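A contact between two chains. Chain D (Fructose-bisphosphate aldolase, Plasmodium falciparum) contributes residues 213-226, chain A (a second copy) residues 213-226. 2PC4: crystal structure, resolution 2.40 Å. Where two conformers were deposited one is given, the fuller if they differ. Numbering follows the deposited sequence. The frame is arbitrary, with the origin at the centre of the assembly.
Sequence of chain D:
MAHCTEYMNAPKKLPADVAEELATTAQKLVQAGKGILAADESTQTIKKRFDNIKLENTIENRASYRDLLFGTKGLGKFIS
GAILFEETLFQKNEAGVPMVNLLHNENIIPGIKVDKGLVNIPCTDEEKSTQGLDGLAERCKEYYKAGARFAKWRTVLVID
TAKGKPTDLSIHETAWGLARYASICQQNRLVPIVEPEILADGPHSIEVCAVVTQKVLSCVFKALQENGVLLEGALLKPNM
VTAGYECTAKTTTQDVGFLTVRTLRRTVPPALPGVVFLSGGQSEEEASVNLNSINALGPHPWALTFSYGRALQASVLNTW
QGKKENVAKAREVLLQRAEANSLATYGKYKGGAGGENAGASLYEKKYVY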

ATOM      1  N   THR D 213      -6.411   5.225 -17.563  1.00 64.15           N
ATOM      2  CA  THR D 213      -5.238   6.108 -17.642  1.00 63.46           C
ATOM      3  C   THR D 213      -5.076   6.908 -16.347  1.00 64.32           C
ATOM      4  O   THR D 213      -3.958   7.108 -15.865  1.00 64.42           O
ATOM      5  CB  THR D 213      -5.309   7.063 -18.877  1.00 63.20           C
ATOM      6  OG1 THR D 213      -5.435   6.293 -20.078  1.00 63.44           O
ATOM      7  CG2 THR D 213      -4.065   7.911 -18.997  1.00 62.59           C
ATOM      8  N   GLN D 214      -6.200   7.329 -15.775  1.00 63.89           N
ATOM      9  CA  GLN D 214      -6.212   8.049 -14.506  1.00 63.90           C
ATOM     10  C   GLN D 214      -5.720   7.171 -13.357  1.00 64.19           C
ATOM     11  O   GLN D 214      -4.939   7.613 -12.522  1.00 64.29           O
ATOM     12  CB  GLN D 214      -7.634   8.551 -14.196  1.00 62.83           C
ATOM     13  CG  GLN D 214      -7.722   9.550 -13.024  1.00 61.38           C
ATOM     14  CD  GLN D 214      -9.138  10.015 -12.731  1.00 60.71           C
ATOM     15  OE1 GLN D 214     -10.026   9.985 -13.592  1.00 57.19           O
ATOM     16  NE2 GLN D 214      -9.358  10.447 -11.508  1.00 52.07           N
ATOM     17  N   LYS D 215      -6.198   5.927 -13.325  1.00 65.45           N
ATOM     18  CA  LYS D 215      -5.819   4.955 -12.297  1.00 64.13           C
ATOM     19  C   LYS D 215      -4.344   4.616 -12.395  1.00 65.03           C
ATOM     20  O   LYS D 215      -3.631   4.608 -11.402  1.00 62.26           O
ATOM     21  CB  LYS D 215      -6.637   3.679 -12.469  1.00 63.99           C
ATOM     22  CG  LYS D 215      -6.461   2.627 -11.383  1.00 64.33           C
ATOM     23  CD  LYS D 215      -7.414   1.462 -11.601  1.00 63.08           C
ATOM     24  CE  LYS D 215      -7.173   0.309 -10.631  1.00 64.40           C
ATOM     25  NZ  LYS D 215      -7.683   0.585  -9.255  1.00 65.36           N
ATOM     26  N   VAL D 216      -3.897   4.315 -13.607  1.00 63.82           N
ATOM     27  CA  VAL D 216      -2.492   4.015 -13.847  1.00 63.45           C
ATOM     28  C   VAL D 216      -1.597   5.172 -13.412  1.00 63.60           C
ATOM     29  O   VAL D 216      -0.598   4.965 -12.726  1.00 63.10           O
ATOM     30  CB  VAL D 216      -2.229   3.719 -15.343  1.00 63.11           C
ATOM     31  CG1 VAL D 216      -0.723   3.691 -15.630  1.00 64.46           C
ATOM     32  CG2 VAL D 216      -2.885   2.407 -15.751  1.00 61.52           C
ATOM     33  N   LEU D 217      -1.952   6.387 -13.825  1.00 64.34           N
ATOM     34  CA  LEU D 217      -1.120   7.558 -13.525  1.00 64.21           C
ATOM     35  C   LEU D 217      -1.053   7.858 -12.032  1.00 64.09           C
ATOM     36  O   LEU D 217       0.024   8.182 -11.516  1.00 65.38           O
ATOM     37  CB  LEU D 217      -1.577   8.807 -14.296  1.00 64.03           C
ATOM     38  CG  LEU D 217      -1.229   8.915 -15.792  1.00 62.40           C
ATOM     39  CD1 LEU D 217      -1.342  10.359 -16.242  1.00 60.46           C
ATOM     40  CD2 LEU D 217       0.152   8.369 -16.135  1.00 55.96           C
ATOM     41  N   SER D 218      -2.177   7.757 -11.325  1.00 64.38           N
ATOM     42  CA  SER D 218      -2.150   7.937  -9.865  0.50 65.31           C
ATOM     43  C   SER D 218      -1.172   6.954  -9.237  1.00 64.90           C
ATOM     44  O   SER D 218      -0.381   7.303  -8.344  1.00 63.21           O
ATOM     45  CB  SER D 218      -3.523   7.729  -9.230  0.50 66.06           C
ATOM     46  OG  SER D 218      -3.392   7.660  -7.812  0.50 66.11           O
ATOM     47  N   CYS D 219      -1.213   5.723  -9.716  1.00 66.05           N
ATOM     48  CA  CYS D 219      -0.329   4.690  -9.226  1.00 65.85           C
ATOM     49  C   CYS D 219       1.156   4.954  -9.554  1.00 65.41           C
ATOM     50  O   CYS D 219       2.040   4.758  -8.715  1.00 63.48           O
ATOM     51  CB  CYS D 219      -0.782   3.366  -9.803  1.00 67.24           C
ATOM     52  SG  CYS D 219       0.139   2.046  -9.140  1.00 81.78           S
ATOM     53  N   VAL D 220       1.411   5.404 -10.777  1.00 64.80           N
ATOM     54  CA  VAL D 220       2.760   5.752 -11.229  1.00 63.42           C
ATOM     55  C   VAL D 220       3.382   6.852 -10.378  1.00 63.91           C
ATOM     56  O   VAL D 220       4.507   6.708  -9.897  1.00 63.99           O
ATOM     57  CB  VAL D 220       2.751   6.150 -12.727  1.00 61.41           C
ATOM     58  CG1 VAL D 220       4.013   6.882 -13.116  1.00 59.37           C
ATOM     59  CG2 VAL D 220       2.563   4.899 -13.591  1.00 63.15           C
ATOM     60  N   PHE D 221       2.646   7.940 -10.175  1.00 63.53           N
ATOM     61  CA  PHE D 221       3.174   9.070  -9.406  1.00 63.43           C
ATOM     62  C   PHE D 221       3.361   8.732  -7.928  1.00 63.38           C
ATOM     63  O   PHE D 221       4.297   9.224  -7.290  1.00 63.68           O
ATOM     64  CB  PHE D 221       2.318  10.328  -9.601  1.00 63.45           C
ATOM     65  CG  PHE D 221       2.619  11.068 -10.887  1.00 63.36           C
ATOM     66  CD1 PHE D 221       3.637  12.019 -10.934  1.00 61.33           C
ATOM     67  CD2 PHE D 221       1.901  10.799 -12.049  1.00 62.38           C
ATOM     68  CE1 PHE D 221       3.928  12.707 -12.120  1.00 61.97           C
ATOM     69  CE2 PHE D 221       2.174  11.478 -13.233  1.00 64.21           C
ATOM     70  CZ  PHE D 221       3.194  12.439 -13.270  1.00 64.83           C
ATOM     71  N   LYS D 222       2.487   7.890  -7.382  1.00 63.49           N
ATOM     72  CA  LYS D 222       2.646   7.400  -6.004  1.00 63.14           C
ATOM     73  C   LYS D 222       3.976   6.658  -5.865  1.00 64.12           C
ATOM     74  O   LYS D 222       4.751   6.919  -4.922  1.00 61.24           O
ATOM     75  CB  LYS D 222       1.476   6.488  -5.610  1.00 63.39           C
ATOM     76  CG  LYS D 222       1.553   5.886  -4.217  1.00 63.02           C
ATOM     77  CD  LYS D 222       1.728   6.952  -3.151  1.00 62.97           C
ATOM     78  CE  LYS D 222       1.478   6.425  -1.744  1.00 64.27           C
ATOM     79  NZ  LYS D 222       2.716   6.113  -0.975  1.00 58.75           N
ATOM     80  N   ALA D 223       4.263   5.769  -6.821  1.00 63.66           N
ATOM     81  CA  ALA D 223       5.551   5.058  -6.845  1.00 63.35           C
ATOM     82  C   ALA D 223       6.734   6.007  -6.965  1.00 63.56           C
ATOM     83  O   ALA D 223       7.744   5.811  -6.307  1.00 62.92           O
ATOM     84  CB  ALA D 223       5.592   4.048  -7.950  1.00 62.94           C
ATOM     85  N   LEU D 224       6.614   7.005  -7.837  1.00 62.56           N
ATOM     86  CA  LEU D 224       7.637   8.055  -7.980  1.00 61.54           C
ATOM     87  C   LEU D 224       8.010   8.755  -6.657  1.00 60.35           C
ATOM     88  O   LEU D 224       9.175   9.003  -6.421  1.00 61.23           O
ATOM     89  CB  LEU D 224       7.201   9.096  -9.023  1.00 61.79           C
ATOM     90  CG  LEU D 224       7.667   8.990 -10.488  1.00 60.51           C
ATOM     91  CD1 LEU D 224       8.163   7.597 -10.839  1.00 56.93           C
ATOM     92  CD2 LEU D 224       6.556   9.477 -11.480  1.00 58.74           C
ATOM     93  N   GLN D 225       7.035   9.043  -5.795  1.00 61.13           N
ATOM     94  CA  GLN D 225       7.307   9.734  -4.514  1.00 60.40           C
ATOM     95  C   GLN D 225       7.924   8.769  -3.506  1.00 61.25           C
ATOM     96  O   GLN D 225       8.845   9.146  -2.738  1.00 61.31           O
ATOM     97  CB  GLN D 225       6.037  10.329  -3.885  1.00 59.52           C
ATOM     98  CG  GLN D 225       5.045  11.011  -4.844  1.00 65.56           C
ATOM     99  CD  GLN D 225       5.307  12.498  -5.063  1.00 69.65           C
ATOM    100  OE1 GLN D 225       6.318  13.046  -4.590  1.00 70.93           O
ATOM    101  NE2 GLN D 225       4.383  13.162  -5.782  1.00 51.85           N
ATOM    102  N   GLU D 226       7.375   7.549  -3.478  1.00 59.66           N
ATOM    103  CA  GLU D 226       7.936   6.411  -2.738  1.00 61.33           C
ATOM    104  C   GLU D 226       9.429   6.341  -2.924  1.00 63.58           C
ATOM    105  O   GLU D 226      10.192   6.310  -1.951  1.00 63.47           O
ATOM    106  CB  GLU D 226       7.366   5.090  -3.250  1.00 63.92           C
ATOM    107  CG  GLU D 226       6.414   4.404  -2.339  1.00 64.81           C
ATOM    108  CD  GLU D 226       5.095   5.058  -2.312  1.00 66.10           C
ATOM    109  OE1 GLU D 226       5.030   6.223  -1.880  1.00 69.10           O
ATOM    110  OE2 GLU D 226       4.118   4.395  -2.702  1.00 75.84           O
TER
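Chain A 213-226: TQKVLSCVFKALQE

Chain A lays a second copy of the same helix against chain D. Residues 213-226 are helical throughout in both chains, and in both the helix begins earlier in the chain. The two run nearly antiparallel, with 160° between their N-to-C directions and a signed crossing angle of -160°. At closest approach the axes are 10.9 Å apart. The register is reciprocal: the CA of Ser D218 lies 7.2 Å from the CA of Lys A222, and the CA of Lys D222 lies 7.2 Å from the CA of Ser A218.

Along chain A, Thr A213 is out of reach, and the contact starts at Gln A214. Its CA-to-CB bond points sideways, yet chi1 and chi2, both t, extend the chain until NE2 of Gln A214 comes 3.8 Å from OE1 of Gln D225. The pair is not hydrogen-bonded; OE1 of Gln A214 and NE2 of Gln D225 each find a partner elsewhere in the structure. Lys A215, Val A216 and Leu A217 make no contact.

One turn on, Ser A218 points toward chain D. OG of Ser A218 is 3.7 Å from CG of Gln D225 and 4.0 Å from CD of Lys D222, so the hydroxyl packs against methylene carbons. Cys A219 points sideways and stays beyond contact distance, Val A220 is out of reach, and the end of Phe A221 leads away.

Lys A222 also points toward chain D and has the largest covered area of any residue here. CD of Lys A222 rests 3.7 Å from OG of Ser D218, while CG of Lys A222 lies 4.2 Å from CE of Lys D222. The lysines meet through carbon atoms, and each ammonium forms a salt bridge within its own helix: NZ of Lys A222 hydrogen-bonds OE2 of Glu A226 at 2.6 Å, and NZ of Lys D222 hydrogen-bonds OE1 of Glu D226 at 2.5 Å, which is very short.

Ala A223 and Leu A224 are out of reach. Gln A225 points toward chain D, with CG of Gln A225 4.0 Å from OG of Ser D218 and OE1 of Gln A225 3.6 Å from NE2 of Gln D214, again without a hydrogen bond.

The pattern here is i, i+4, i+7: Ser A218, Lys A222 and Gln A225 point toward chain D, with Gln A214 reaching in from one turn earlier. No hydrogen bond or salt bridge crosses between these stretches; the 372 Å² buried, both sides summed, comes without either.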

ATOM      1  N   THR A 213       5.078  17.382   5.295  1.00 64.21           N
ATOM      2  CA  THR A 213       3.854  17.889   4.669  1.00 63.58           C
ATOM      3  C   THR A 213       3.676  17.311   3.262  1.00 64.34           C
ATOM      4  O   THR A 213       2.564  16.997   2.849  1.00 64.32           O
ATOM      5  CB  THR A 213       3.816  19.430   4.663  1.00 64.69           C
ATOM      6  OG1 THR A 213       4.212  19.932   5.953  1.00 67.81           O
ATOM      7  CG2 THR A 213       2.431  19.926   4.347  1.00 61.30           C
ATOM      8  N   GLN A 214       4.784  17.130   2.555  1.00 63.99           N
ATOM      9  CA  GLN A 214       4.766  16.539   1.224  1.00 64.05           C
ATOM     10  C   GLN A 214       4.370  15.064   1.281  1.00 64.06           C
ATOM     11  O   GLN A 214       3.590  14.603   0.467  1.00 64.34           O
ATOM     12  CB  GLN A 214       6.140  16.713   0.574  1.00 63.11           C
ATOM     13  CG  GLN A 214       6.171  16.445  -0.905  1.00 65.33           C
ATOM     14  CD  GLN A 214       7.561  16.593  -1.486  1.00 65.14           C
ATOM     15  OE1 GLN A 214       8.334  17.476  -1.088  1.00 60.70           O
ATOM     16  NE2 GLN A 214       7.886  15.730  -2.444  1.00 62.43           N
ATOM     17  N   LYS A 215       4.912  14.339   2.260  1.00 65.56           N
ATOM     18  CA  LYS A 215       4.604  12.910   2.458  1.00 64.44           C
ATOM     19  C   LYS A 215       3.142  12.701   2.838  1.00 65.16           C
ATOM     20  O   LYS A 215       2.446  11.833   2.269  1.00 62.14           O
ATOM     21  CB  LYS A 215       5.498  12.316   3.547  1.00 65.25           C
ATOM     22  CG  LYS A 215       5.338  10.818   3.728  1.00 65.74           C
ATOM     23  CD  LYS A 215       6.127  10.327   4.924  1.00 67.25           C
ATOM     24  CE  LYS A 215       6.268   8.811   4.888  1.00 71.61           C
ATOM     25  NZ  LYS A 215       6.804   8.297   6.180  1.00 70.47           N
ATOM     26  N   VAL A 216       2.684  13.502   3.801  1.00 63.65           N
ATOM     27  CA  VAL A 216       1.289  13.464   4.233  1.00 63.29           C
ATOM     28  C   VAL A 216       0.344  13.730   3.065  1.00 63.61           C
ATOM     29  O   VAL A 216      -0.620  12.988   2.859  1.00 63.20           O
ATOM     30  CB  VAL A 216       1.012  14.484   5.357  1.00 63.51           C
ATOM     31  CG1 VAL A 216      -0.478  14.586   5.650  1.00 60.70           C
ATOM     32  CG2 VAL A 216       1.797  14.112   6.625  1.00 62.69           C
ATOM     33  N   LEU A 217       0.622  14.784   2.299  1.00 64.25           N
ATOM     34  CA  LEU A 217      -0.272  15.187   1.217  1.00 63.93           C
ATOM     35  C   LEU A 217      -0.313  14.160   0.081  1.00 64.01           C
ATOM     36  O   LEU A 217      -1.373  13.903  -0.482  1.00 65.22           O
ATOM     37  CB  LEU A 217       0.069  16.593   0.701  1.00 63.74           C
ATOM     38  CG  LEU A 217      -0.261  17.806   1.598  1.00 59.28           C
ATOM     39  CD1 LEU A 217      -0.074  19.119   0.821  1.00 55.54           C
ATOM     40  CD2 LEU A 217      -1.664  17.759   2.211  1.00 54.73           C
ATOM     41  N   SER A 218       0.830  13.574  -0.264  1.00 64.45           N
ATOM     42  CA  SER A 218       0.873  12.487  -1.252  0.50 63.57           C
ATOM     43  C   SER A 218      -0.065  11.366  -0.821  1.00 64.72           C
ATOM     44  O   SER A 218      -0.837  10.804  -1.630  1.00 63.06           O
ATOM     45  CB  SER A 218       2.303  11.941  -1.400  0.50 63.04           C
ATOM     46  OG  SER A 218       2.373  10.855  -2.321  0.50 55.69           O
ATOM     47  N   CYS A 219       0.000  11.042   0.456  1.00 65.86           N
ATOM     48  CA  CYS A 219      -0.810   9.997   1.024  1.00 65.68           C
ATOM     49  C   CYS A 219      -2.301  10.352   1.065  1.00 65.61           C
ATOM     50  O   CYS A 219      -3.167   9.510   0.761  1.00 63.27           O
ATOM     51  CB  CYS A 219      -0.296   9.699   2.409  1.00 68.07           C
ATOM     52  SG  CYS A 219      -1.231   8.476   3.228  1.00 80.00           S
ATOM     53  N   VAL A 220      -2.594  11.599   1.437  1.00 64.90           N
ATOM     54  CA  VAL A 220      -3.965  12.098   1.445  1.00 63.36           C
ATOM     55  C   VAL A 220      -4.604  12.006   0.058  1.00 63.91           C
ATOM     56  O   VAL A 220      -5.729  11.506  -0.082  1.00 63.99           O
ATOM     57  CB  VAL A 220      -4.050  13.572   1.929  1.00 62.62           C
ATOM     58  CG1 VAL A 220      -5.416  14.174   1.581  1.00 60.57           C
ATOM     59  CG2 VAL A 220      -3.745  13.697   3.457  1.00 59.83           C
ATOM     60  N   PHE A 221      -3.907  12.506  -0.959  1.00 63.31           N
ATOM     61  CA  PHE A 221      -4.472  12.517  -2.313  1.00 63.40           C
ATOM     62  C   PHE A 221      -4.617  11.117  -2.896  1.00 63.45           C
ATOM     63  O   PHE A 221      -5.566  10.848  -3.645  1.00 63.56           O
ATOM     64  CB  PHE A 221      -3.703  13.454  -3.254  1.00 61.54           C
ATOM     65  CG  PHE A 221      -4.130  14.892  -3.125  1.00 63.65           C
ATOM     66  CD1 PHE A 221      -5.262  15.358  -3.795  1.00 64.27           C
ATOM     67  CD2 PHE A 221      -3.453  15.759  -2.282  1.00 59.19           C
ATOM     68  CE1 PHE A 221      -5.686  16.674  -3.640  1.00 59.76           C
ATOM     69  CE2 PHE A 221      -3.867  17.068  -2.132  1.00 59.23           C
ATOM     70  CZ  PHE A 221      -4.979  17.524  -2.809  1.00 61.96           C
ATOM     71  N   LYS A 222      -3.700  10.224  -2.535  1.00 63.32           N
ATOM     72  CA  LYS A 222      -3.821   8.826  -2.933  1.00 63.24           C
ATOM     73  C   LYS A 222      -5.115   8.211  -2.368  1.00 64.11           C
ATOM     74  O   LYS A 222      -5.841   7.525  -3.091  1.00 61.03           O
ATOM     75  CB  LYS A 222      -2.573   8.028  -2.525  1.00 61.95           C
ATOM     76  CG  LYS A 222      -2.518   6.559  -3.004  1.00 63.06           C
ATOM     77  CD  LYS A 222      -3.087   6.354  -4.415  1.00 60.91           C
ATOM     78  CE  LYS A 222      -2.709   5.002  -5.007  1.00 56.94           C
ATOM     79  NZ  LYS A 222      -3.227   3.899  -4.184  1.00 58.62           N
ATOM     80  N   ALA A 223      -5.403   8.479  -1.088  1.00 63.80           N
ATOM     81  CA  ALA A 223      -6.658   8.032  -0.458  1.00 63.46           C
ATOM     82  C   ALA A 223      -7.861   8.640  -1.157  1.00 63.94           C
ATOM     83  O   ALA A 223      -8.867   7.965  -1.429  1.00 63.11           O
ATOM     84  CB  ALA A 223      -6.686   8.408   0.993  1.00 62.22           C
ATOM     85  N   LEU A 224      -7.759   9.941  -1.419  1.00 65.61           N
ATOM     86  CA  LEU A 224      -8.801  10.653  -2.142  1.00 64.65           C
ATOM     87  C   LEU A 224      -9.131   9.966  -3.459  1.00 62.26           C
ATOM     88  O   LEU A 224     -10.304   9.769  -3.761  1.00 64.45           O
ATOM     89  CB  LEU A 224      -8.401  12.115  -2.378  1.00 64.47           C
ATOM     90  CG  LEU A 224      -8.821  13.120  -1.303  1.00 66.78           C
ATOM     91  CD1 LEU A 224      -8.576  12.607   0.121  1.00 69.80           C
ATOM     92  CD2 LEU A 224      -8.084  14.447  -1.528  1.00 65.01           C
ATOM     93  N   GLN A 225      -8.115   9.589  -4.236  1.00 61.44           N
ATOM     94  CA  GLN A 225      -8.362   8.901  -5.528  1.00 64.39           C
ATOM     95  C   GLN A 225      -8.922   7.489  -5.310  1.00 64.23           C
ATOM     96  O   GLN A 225      -9.827   7.042  -6.034  1.00 60.99           O
ATOM     97  CB  GLN A 225      -7.102   8.812  -6.412  1.00 65.57           C
ATOM     98  CG  GLN A 225      -6.248  10.099  -6.543  1.00 68.09           C
ATOM     99  CD  GLN A 225      -6.680  11.041  -7.646  1.00 68.22           C
ATOM    100  OE1 GLN A 225      -7.618  10.767  -8.413  1.00 71.04           O
ATOM    101  NE2 GLN A 225      -5.985  12.169  -7.738  1.00 61.70           N
ATOM    102  N   GLU A 226      -8.373   6.775  -4.321  1.00 64.94           N
ATOM    103  CA  GLU A 226      -8.918   5.456  -3.933  1.00 65.02           C
ATOM    104  C   GLU A 226     -10.418   5.422  -3.711  1.00 64.47           C
ATOM    105  O   GLU A 226     -11.075   4.494  -4.143  1.00 59.94           O
ATOM    106  CB  GLU A 226      -8.309   4.959  -2.640  1.00 65.38           C
ATOM    107  CG  GLU A 226      -7.387   3.829  -2.823  1.00 66.99           C
ATOM    108  CD  GLU A 226      -6.119   4.286  -3.409  1.00 66.04           C
ATOM    109  OE1 GLU A 226      -6.064   4.433  -4.656  1.00 59.54           O
ATOM    110  OE2 GLU A 226      -5.191   4.520  -2.603  1.00 64.98           O
TER